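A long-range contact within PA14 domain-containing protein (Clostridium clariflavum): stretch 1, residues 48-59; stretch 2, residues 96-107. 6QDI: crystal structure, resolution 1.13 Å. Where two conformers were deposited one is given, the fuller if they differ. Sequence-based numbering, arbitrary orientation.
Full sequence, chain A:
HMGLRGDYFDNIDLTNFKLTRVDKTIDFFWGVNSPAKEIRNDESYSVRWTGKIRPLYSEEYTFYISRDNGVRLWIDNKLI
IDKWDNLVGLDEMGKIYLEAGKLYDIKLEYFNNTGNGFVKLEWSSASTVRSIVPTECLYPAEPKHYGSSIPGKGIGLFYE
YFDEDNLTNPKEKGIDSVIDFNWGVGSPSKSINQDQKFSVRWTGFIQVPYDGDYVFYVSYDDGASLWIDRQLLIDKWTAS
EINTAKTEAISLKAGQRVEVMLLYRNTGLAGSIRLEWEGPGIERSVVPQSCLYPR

Stretch 1 (48-59) RWTGKIRPLYSE
Stretch 2 (96-107) IYLEAGKLYDIK

The antiparallel ladder between these stretches is broken in the middle, and a turn fills the gap. Strand 48-53 runs at 146° to strand 104-107, with Thr 50 facing Lys 107 and Lys 52 facing Asp 105 as non-hydrogen-bonded pairs. Paired bonds close the alternating rungs: Gly 51 N to Ile 106 O, 3.2 Å, and Ile 106 N to Gly 51 O, 3.0 Å; then Ile 53 N to Tyr 104 O, 2.8 Å, and Tyr 104 N to Ile 53 O, 2.9 Å. Gly 51 sits at phi/psi 162/-146, where a CB would be jammed against the carbonyl O of Thr 50, so the backbone itself calls for glycine.

Beyond Ile 53, the type II turn Glu 99-Lys 102 takes over. Gly 101, whose positive phi (77°) favours glycine, donates its N-H to Pro 55 O (N to O 2.9 Å), and Ser 58 (chi1 m) offers OG to Ala 100 N at 2.8 Å, its side chain standing in for a backbone acceptor. Pairing resumes where Leu 98 N meets Glu 59 O at 3.1 Å; the return bond, Glu 59 N to Leu 98 O, also 3.1 Å, is weak.

Ile 53 (tt) packs CG2 against Ile 106 CB (4.1 Å), while Pro 55 bridges the break, CG to Leu 98 CB 3.7 Å and CD to Tyr 104 CD2 3.8 Å, at the ring edge. Lys 52 (mmtt) and Asp 105 start from diverging CA-to-CB bonds, yet opposite charges meet in a salt bridge, NZ to OD1 2.7 Å.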

ATOM      1  N   ARG A  48      -3.687   5.646   6.339  1.00  7.04           N
ATOM      2  CA  ARG A  48      -5.009   6.214   6.536  1.00  7.58           C
ATOM      3  C   ARG A  48      -5.266   6.333   8.033  1.00  7.78           C
ATOM      4  O   ARG A  48      -5.155   5.356   8.774  1.00  9.07           O
ATOM      5  CB  ARG A  48      -6.112   5.372   5.944  1.00  8.08           C
ATOM      6  CG  ARG A  48      -7.496   5.952   6.141  1.00  8.70           C
ATOM      7  CD  ARG A  48      -8.596   5.074   5.597  1.00  9.56           C
ATOM      8  NE  ARG A  48      -8.518   4.935   4.161  1.00 10.02           N
ATOM      9  CZ  ARG A  48      -8.258   3.811   3.502  1.00  9.16           C
ATOM     10  NH1 ARG A  48      -7.934   2.706   4.113  1.00 10.48           N
ATOM     11  NH2 ARG A  48      -8.233   3.848   2.155  1.00 11.01           N
ATOM     12  N   TRP A  49      -5.631   7.539   8.461  1.00  7.47           N
ATOM     13  CA  TRP A  49      -6.093   7.777   9.831  1.00  7.81           C
ATOM     14  C   TRP A  49      -7.585   7.974   9.862  1.00  8.16           C
ATOM     15  O   TRP A  49      -8.149   8.724   9.046  1.00  8.32           O
ATOM     16  CB  TRP A  49      -5.426   9.018  10.443  1.00  8.34           C
ATOM     17  CG  TRP A  49      -3.993   8.824  10.782  1.00  8.02           C
ATOM     18  CD1 TRP A  49      -3.489   8.247  11.891  1.00  8.73           C
ATOM     19  CD2 TRP A  49      -2.853   9.235  10.009  1.00  7.43           C
ATOM     20  NE1 TRP A  49      -2.142   8.247  11.872  1.00  8.82           N
ATOM     21  CE2 TRP A  49      -1.716   8.854  10.721  1.00  7.55           C
ATOM     22  CE3 TRP A  49      -2.694   9.872   8.750  1.00  7.35           C
ATOM     23  CZ2 TRP A  49      -0.447   9.092  10.251  1.00  8.04           C
ATOM     24  CZ3 TRP A  49      -1.396  10.116   8.302  1.00  7.67           C
ATOM     25  CH2 TRP A  49      -0.315   9.703   9.037  1.00  8.08           C
ATOM     26  N   THR A  50      -8.254   7.308  10.816  1.00  8.40           N
ATOM     27  CA  THR A  50      -9.679   7.425  10.982  1.00  9.09           C
ATOM     28  C   THR A  50     -10.049   7.557  12.468  1.00  8.56           C
ATOM     29  O   THR A  50      -9.410   6.981  13.362  1.00  9.28           O
ATOM     30  CB  THR A  50     -10.449   6.220  10.383  1.00  9.41           C
ATOM     31  OG1 THR A  50      -9.891   5.015  10.882  1.00 11.69           O
ATOM     32  CG2 THR A  50     -10.375   6.236   8.858  1.00 10.83           C
ATOM     33  N   GLY A  51     -11.135   8.274  12.682  1.00  9.72           N
ATOM     34  CA  GLY A  51     -11.725   8.365  14.001  1.00  9.43           C
ATOM     35  C   GLY A  51     -12.640   9.560  14.040  1.00  9.44           C
ATOM     36  O   GLY A  51     -13.302   9.907  13.046  1.00  9.99           O
ATOM     37  N   LYS A  52     -12.705  10.193  15.210  1.00 10.65           N
ATOM     38  CA  LYS A  52     -13.552  11.372  15.432  1.00 10.93           C
ATOM     39  C   LYS A  52     -12.723  12.518  15.958  1.00 10.40           C
ATOM     40  O   LYS A  52     -11.684  12.292  16.590  1.00 11.19           O
ATOM     41  CB  LYS A  52     -14.639  11.075  16.439  1.00 12.62           C
ATOM     42  CG  LYS A  52     -15.475   9.869  16.125  1.00 14.83           C
ATOM     43  CD  LYS A  52     -16.480  10.115  15.037  1.00 17.82           C
ATOM     44  CE  LYS A  52     -17.568   9.014  15.075  1.00 19.67           C
ATOM     45  NZ  LYS A  52     -18.579   9.210  14.021  1.00 20.55           N
ATOM     46  N   ILE A  53     -13.201  13.718  15.664  1.00 10.13           N
ATOM     47  CA  ILE A  53     -12.597  14.969  16.148  1.00 10.98           C
ATOM     48  C   ILE A  53     -13.664  15.793  16.863  1.00 11.53           C
ATOM     49  O   ILE A  53     -14.800  15.859  16.393  1.00 12.08           O
ATOM     50  CB  ILE A  53     -11.909  15.753  15.010  1.00 10.85           C
ATOM     51  CG1 ILE A  53     -11.170  16.975  15.535  1.00 11.39           C
ATOM     52  CG2 ILE A  53     -12.881  16.142  13.936  1.00 10.66           C
ATOM     53  CD1 ILE A  53     -10.269  17.610  14.493  1.00 11.48           C
ATOM     54  N   ARG A  54     -13.261  16.392  17.992  1.00 11.42           N
ATOM     55  CA  ARG A  54     -14.162  17.164  18.861  0.50 13.04           C
ATOM     56  C   ARG A  54     -13.635  18.583  19.015  1.00 13.73           C
ATOM     57  O   ARG A  54     -12.724  18.800  19.805  1.00 15.68           O
ATOM     58  CB  ARG A  54     -14.258  16.526  20.254  0.50 14.32           C
ATOM     59  CG  ARG A  54     -15.076  17.346  21.247  0.50 14.76           C
ATOM     60  CD  ARG A  54     -15.161  16.664  22.596  0.50 17.32           C
ATOM     61  NE  ARG A  54     -13.872  16.533  23.254  0.50 19.27           N
ATOM     62  CZ  ARG A  54     -12.987  17.510  23.414  0.50 18.33           C
ATOM     63  NH1 ARG A  54     -13.160  18.705  22.840  0.50 15.89           N
ATOM     64  NH2 ARG A  54     -11.868  17.255  24.077  0.50 17.06           N
ATOM     65  N   PRO A  55     -14.209  19.565  18.305  1.00 12.74           N
ATOM     66  CA  PRO A  55     -13.773  20.937  18.518  1.00 13.74           C
ATOM     67  C   PRO A  55     -14.331  21.504  19.815  1.00 13.80           C
ATOM     68  O   PRO A  55     -15.388  21.080  20.274  1.00 15.70           O
ATOM     69  CB  PRO A  55     -14.390  21.692  17.347  1.00 14.49           C
ATOM     70  CG  PRO A  55     -15.612  20.894  17.022  1.00 15.98           C
ATOM     71  CD  PRO A  55     -15.256  19.465  17.284  1.00 14.77           C
ATOM     72  N   LEU A  56     -13.629  22.488  20.350  1.00 13.74           N
ATOM     73  CA  LEU A  56     -14.035  23.117  21.586  1.00 14.75           C
ATOM     74  C   LEU A  56     -15.053  24.235  21.345  1.00 15.50           C
ATOM     75  O   LEU A  56     -15.766  24.590  22.285  1.00 19.65           O
ATOM     76  CB  LEU A  56     -12.820  23.697  22.349  1.00 16.70           C
ATOM     77  CG  LEU A  56     -12.007  22.754  23.227  1.00 21.11           C
ATOM     78  CD1 LEU A  56     -11.390  21.635  22.426  1.00 23.73           C
ATOM     79  CD2 LEU A  56     -10.938  23.504  23.999  1.00 24.72           C
ATOM     80  N   TYR A  57     -15.083  24.847  20.162  1.00 15.18           N
ATOM     81  CA  TYR A  57     -15.878  26.049  19.890  1.00 15.83           C
ATOM     82  C   TYR A  57     -16.800  25.894  18.698  1.00 15.39           C
ATOM     83  O   TYR A  57     -16.523  25.082  17.794  1.00 15.92           O
ATOM     84  CB  TYR A  57     -14.949  27.249  19.660  1.00 16.31           C
ATOM     85  CG  TYR A  57     -13.887  27.401  20.755  1.00 17.25           C
ATOM     86  CD1 TYR A  57     -14.206  27.921  21.990  1.00 20.21           C
ATOM     87  CD2 TYR A  57     -12.558  27.004  20.530  1.00 19.32           C
ATOM     88  CE1 TYR A  57     -13.243  28.045  22.995  1.00 21.14           C
ATOM     89  CE2 TYR A  57     -11.589  27.117  21.516  1.00 19.78           C
ATOM     90  CZ  TYR A  57     -11.924  27.635  22.738  1.00 22.29           C
ATOM     91  OH  TYR A  57     -10.965  27.767  23.717  1.00 28.62           O
ATOM     92  N   SER A  58     -17.899  26.663  18.702  1.00 15.71           N
ATOM     93  CA  SER A  58     -18.816  26.812  17.557  1.00 14.92           C
ATOM     94  C   SER A  58     -18.339  27.927  16.628  1.00 15.32           C
ATOM     95  O   SER A  58     -18.724  29.082  16.736  1.00 17.05           O
ATOM     96  CB  SER A  58     -20.270  27.010  18.012  1.00 15.59           C
ATOM     97  OG  SER A  58     -20.693  25.873  18.734  1.00 17.69           O
ATOM     98  N   GLU A  59     -17.381  27.557  15.768  1.00 14.70           N
ATOM     99  CA  GLU A  59     -16.611  28.509  14.981  1.00 14.16           C
ATOM    100  C   GLU A  59     -16.200  27.877  13.659  1.00 13.90           C
ATOM    101  O   GLU A  59     -16.240  26.640  13.496  1.00 15.12           O
ATOM    102  CB  GLU A  59     -15.344  28.946  15.774  1.00 13.74           C
ATOM    103  CG  GLU A  59     -15.669  29.794  16.986  1.00 15.28           C
ATOM    104  CD  GLU A  59     -14.469  30.255  17.800  1.00 15.12           C
ATOM    105  OE1 GLU A  59     -13.339  29.785  17.555  1.00 16.62           O
ATOM    106  OE2 GLU A  59     -14.690  31.072  18.732  1.00 17.65           O
ATOM    107  N   ILE A  96     -13.931  24.760   7.619  1.00 11.87           N
ATOM    108  CA  ILE A  96     -15.257  24.166   7.853  1.00 12.06           C
ATOM    109  C   ILE A  96     -15.819  24.666   9.189  1.00 12.37           C
ATOM    110  O   ILE A  96     -15.073  24.782  10.178  1.00 11.94           O
ATOM    111  CB  ILE A  96     -15.199  22.617   7.829  1.00 12.44           C
ATOM    112  CG1 ILE A  96     -16.604  22.004   7.946  1.00 12.57           C
ATOM    113  CG2 ILE A  96     -14.234  22.066   8.856  1.00 12.21           C
ATOM    114  CD1 ILE A  96     -16.615  20.551   7.539  1.00 14.83           C
ATOM    115  N   TYR A  97     -17.106  25.003   9.208  1.00 12.75           N
ATOM    116  CA  TYR A  97     -17.793  25.391  10.420  0.50 12.70           C
ATOM    117  C   TYR A  97     -18.135  24.162  11.253  1.00 12.96           C
ATOM    118  O   TYR A  97     -18.702  23.215  10.729  1.00 14.34           O
ATOM    119  CB  TYR A  97     -19.071  26.138  10.070  0.50 13.57           C
ATOM    120  CG  TYR A  97     -19.705  26.673  11.299  0.50 14.19           C
ATOM    121  CD1 TYR A  97     -19.251  27.847  11.856  0.50 14.32           C
ATOM    122  CD2 TYR A  97     -20.681  25.965  11.948  0.50 14.32           C
ATOM    123  CE1 TYR A  97     -19.792  28.333  13.002  0.50 15.53           C
ATOM    124  CE2 TYR A  97     -21.230  26.446  13.109  0.50 16.08           C
ATOM    125  CZ  TYR A  97     -20.753  27.629  13.632  0.50 14.41           C
ATOM    126  OH  TYR A  97     -21.274  28.189  14.779  0.50 21.97           O
ATOM    127  N   LEU A  98     -17.794  24.176  12.542  1.00 13.43           N
ATOM    128  CA  LEU A  98     -18.069  23.076  13.452  1.00 13.72           C
ATOM    129  C   LEU A  98     -18.727  23.627  14.712  1.00 15.02           C
ATOM    130  O   LEU A  98     -18.548  24.806  15.040  1.00 16.49           O
ATOM    131  CB  LEU A  98     -16.810  22.296  13.787  1.00 13.97           C
ATOM    132  CG  LEU A  98     -15.983  21.767  12.603  1.00 12.47           C
ATOM    133  CD1 LEU A  98     -14.675  21.204  13.103  1.00 14.33           C
ATOM    134  CD2 LEU A  98     -16.740  20.692  11.869  1.00 13.68           C
ATOM    135  N   GLU A  99     -19.469  22.761  15.391  1.00 14.40           N
ATOM    136  CA  GLU A  99     -20.153  23.086  16.625  1.00 14.76           C
ATOM    137  C   GLU A  99     -19.403  22.560  17.843  1.00 16.01           C
ATOM    138  O   GLU A  99     -18.942  21.409  17.894  1.00 16.20           O
ATOM    139  CB  GLU A  99     -21.551  22.454  16.623  1.00 16.49           C
ATOM    140  CG  GLU A  99     -22.480  22.984  15.547  1.00 21.14           C
ATOM    141  CD  GLU A  99     -23.919  22.464  15.681  1.00 22.72           C
ATOM    142  OE1 GLU A  99     -24.644  22.978  16.443  1.00 49.15           O
ATOM    143  OE2 GLU A  99     -24.187  21.509  14.895  1.00 34.74           O
ATOM    144  N   ALA A 100     -19.386  23.386  18.881  1.00 15.96           N
ATOM    145  CA  ALA A 100     -18.745  23.042  20.111  1.00 15.40           C
ATOM    146  C   ALA A 100     -19.152  21.721  20.699  1.00 16.35           C
ATOM    147  O   ALA A 100     -20.334  21.461  20.849  1.00 17.30           O
ATOM    148  CB  ALA A 100     -19.019  24.139  21.115  1.00 16.77           C
ATOM    149  N   GLY A 101     -18.183  20.875  21.027  1.00 16.41           N
ATOM    150  CA  GLY A 101     -18.431  19.638  21.708  1.00 17.50           C
ATOM    151  C   GLY A 101     -18.982  18.495  20.901  1.00 17.14           C
ATOM    152  O   GLY A 101     -19.110  17.377  21.413  1.00 20.78           O
ATOM    153  N   LYS A 102     -19.276  18.740  19.632  1.00 18.76           N
ATOM    154  CA  LYS A 102     -19.852  17.707  18.775  1.00 17.44           C
ATOM    155  C   LYS A 102     -18.736  16.829  18.175  1.00 16.62           C
ATOM    156  O   LYS A 102     -17.643  17.320  17.868  1.00 17.56           O
ATOM    157  CB  LYS A 102     -20.677  18.376  17.668  1.00 19.64           C
ATOM    158  CG  LYS A 102     -21.420  17.424  16.749  1.00 25.59           C
ATOM    159  CD  LYS A 102     -22.444  18.124  15.864  1.00 31.19           C
ATOM    160  CE  LYS A 102     -23.546  17.161  15.447  1.00 39.41           C
ATOM    161  NZ  LYS A 102     -24.232  17.616  14.213  1.00 48.97           N
ATOM    162  N   LEU A 103     -19.000  15.528  18.080  1.00 17.00           N
ATOM    163  CA  LEU A 103     -18.043  14.609  17.474  1.00 16.66           C
ATOM    164  C   LEU A 103     -18.263  14.550  15.977  1.00 15.63           C
ATOM    165  O   LEU A 103     -19.388  14.295  15.515  1.00 19.31           O
ATOM    166  CB  LEU A 103     -18.213  13.196  18.013  1.00 19.99           C
ATOM    167  CG  LEU A 103     -17.790  12.999  19.447  1.00 23.94           C
ATOM    168  CD1 LEU A 103     -18.340  11.684  19.994  1.00 29.04           C
ATOM    169  CD2 LEU A 103     -16.280  13.037  19.544  1.00 24.68           C
ATOM    170  N   TYR A 104     -17.195  14.716  15.225  1.00 13.10           N
ATOM    171  CA  TYR A 104     -17.233  14.659  13.784  1.00 12.23           C
ATOM    172  C   TYR A 104     -16.304  13.588  13.262  1.00 10.32           C
ATOM    173  O   TYR A 104     -15.241  13.356  13.806  1.00 11.51           O
ATOM    174  CB  TYR A 104     -16.802  15.975  13.191  1.00 13.06           C
ATOM    175  CG  TYR A 104     -17.739  17.118  13.510  1.00 13.01           C
ATOM    176  CD1 TYR A 104     -18.858  17.364  12.703  1.00 13.91           C
ATOM    177  CD2 TYR A 104     -17.513  17.978  14.569  1.00 13.93           C
ATOM    178  CE1 TYR A 104     -19.735  18.402  12.957  1.00 14.35           C
ATOM    179  CE2 TYR A 104     -18.374  19.038  14.825  1.00 14.04           C
ATOM    180  CZ  TYR A 104     -19.482  19.250  14.012  1.00 14.81           C
ATOM    181  OH  TYR A 104     -20.345  20.302  14.279  1.00 18.39           O
ATOM    182  N   ASP A 105     -16.692  12.947  12.168  1.00 10.28           N
ATOM    183  CA  ASP A 105     -15.789  12.052  11.495  1.00  9.98           C
ATOM    184  C   ASP A 105     -14.555  12.811  11.001  1.00  9.80           C
ATOM    185  O   ASP A 105     -14.653  13.963  10.565  1.00 10.64           O
ATOM    186  CB  ASP A 105     -16.484  11.418  10.315  1.00 11.16           C
ATOM    187  CG  ASP A 105     -17.569  10.452  10.751  1.00 12.98           C
ATOM    188  OD1 ASP A 105     -17.302   9.658  11.677  1.00 16.28           O
ATOM    189  OD2 ASP A 105     -18.623  10.467  10.155  1.00 18.70           O
ATOM    190  N   ILE A 106     -13.424  12.126  11.036  1.00  8.98           N
ATOM    191  CA  ILE A 106     -12.194  12.621  10.446  1.00  8.26           C
ATOM    192  C   ILE A 106     -11.565  11.421   9.734  1.00  8.08           C
ATOM    193  O   ILE A 106     -11.471  10.324  10.287  1.00  9.53           O
ATOM    194  CB  ILE A 106     -11.223  13.292  11.464  1.00  8.91           C
ATOM    195  CG1 ILE A 106      -9.921  13.698  10.778  1.00  9.18           C
ATOM    196  CG2 ILE A 106     -10.978  12.411  12.672  1.00  9.48           C
ATOM    197  CD1 ILE A 106      -9.102  14.652  11.621  1.00  9.90           C
ATOM    198  N   LYS A 107     -11.084  11.673   8.512  1.00  8.36           N
ATOM    199  CA  LYS A 107     -10.294  10.709   7.740  1.00  7.71           C
ATOM    200  C   LYS A 107      -9.178  11.459   7.070  1.00  7.85           C
ATOM    201  O   LYS A 107      -9.438  12.496   6.418  1.00  8.14           O
ATOM    202  CB  LYS A 107     -11.178   9.995   6.709  1.00  8.33           C
ATOM    203  CG  LYS A 107     -10.392   9.033   5.832  1.00  9.11           C
ATOM    204  CD  LYS A 107     -11.268   8.159   4.939  1.00 10.69           C
ATOM    205  CE  LYS A 107     -12.198   8.906   4.033  1.00 14.76           C
ATOM    206  NZ  LYS A 107     -12.971   7.976   3.165  1.00 19.79           N
TER
HETATM  207  O   HOH W   1     -14.988   8.324  11.426  1.00 27.13           O
HETATM  208  O   HOH W   2     -20.090  11.318  15.147  1.00 37.01           O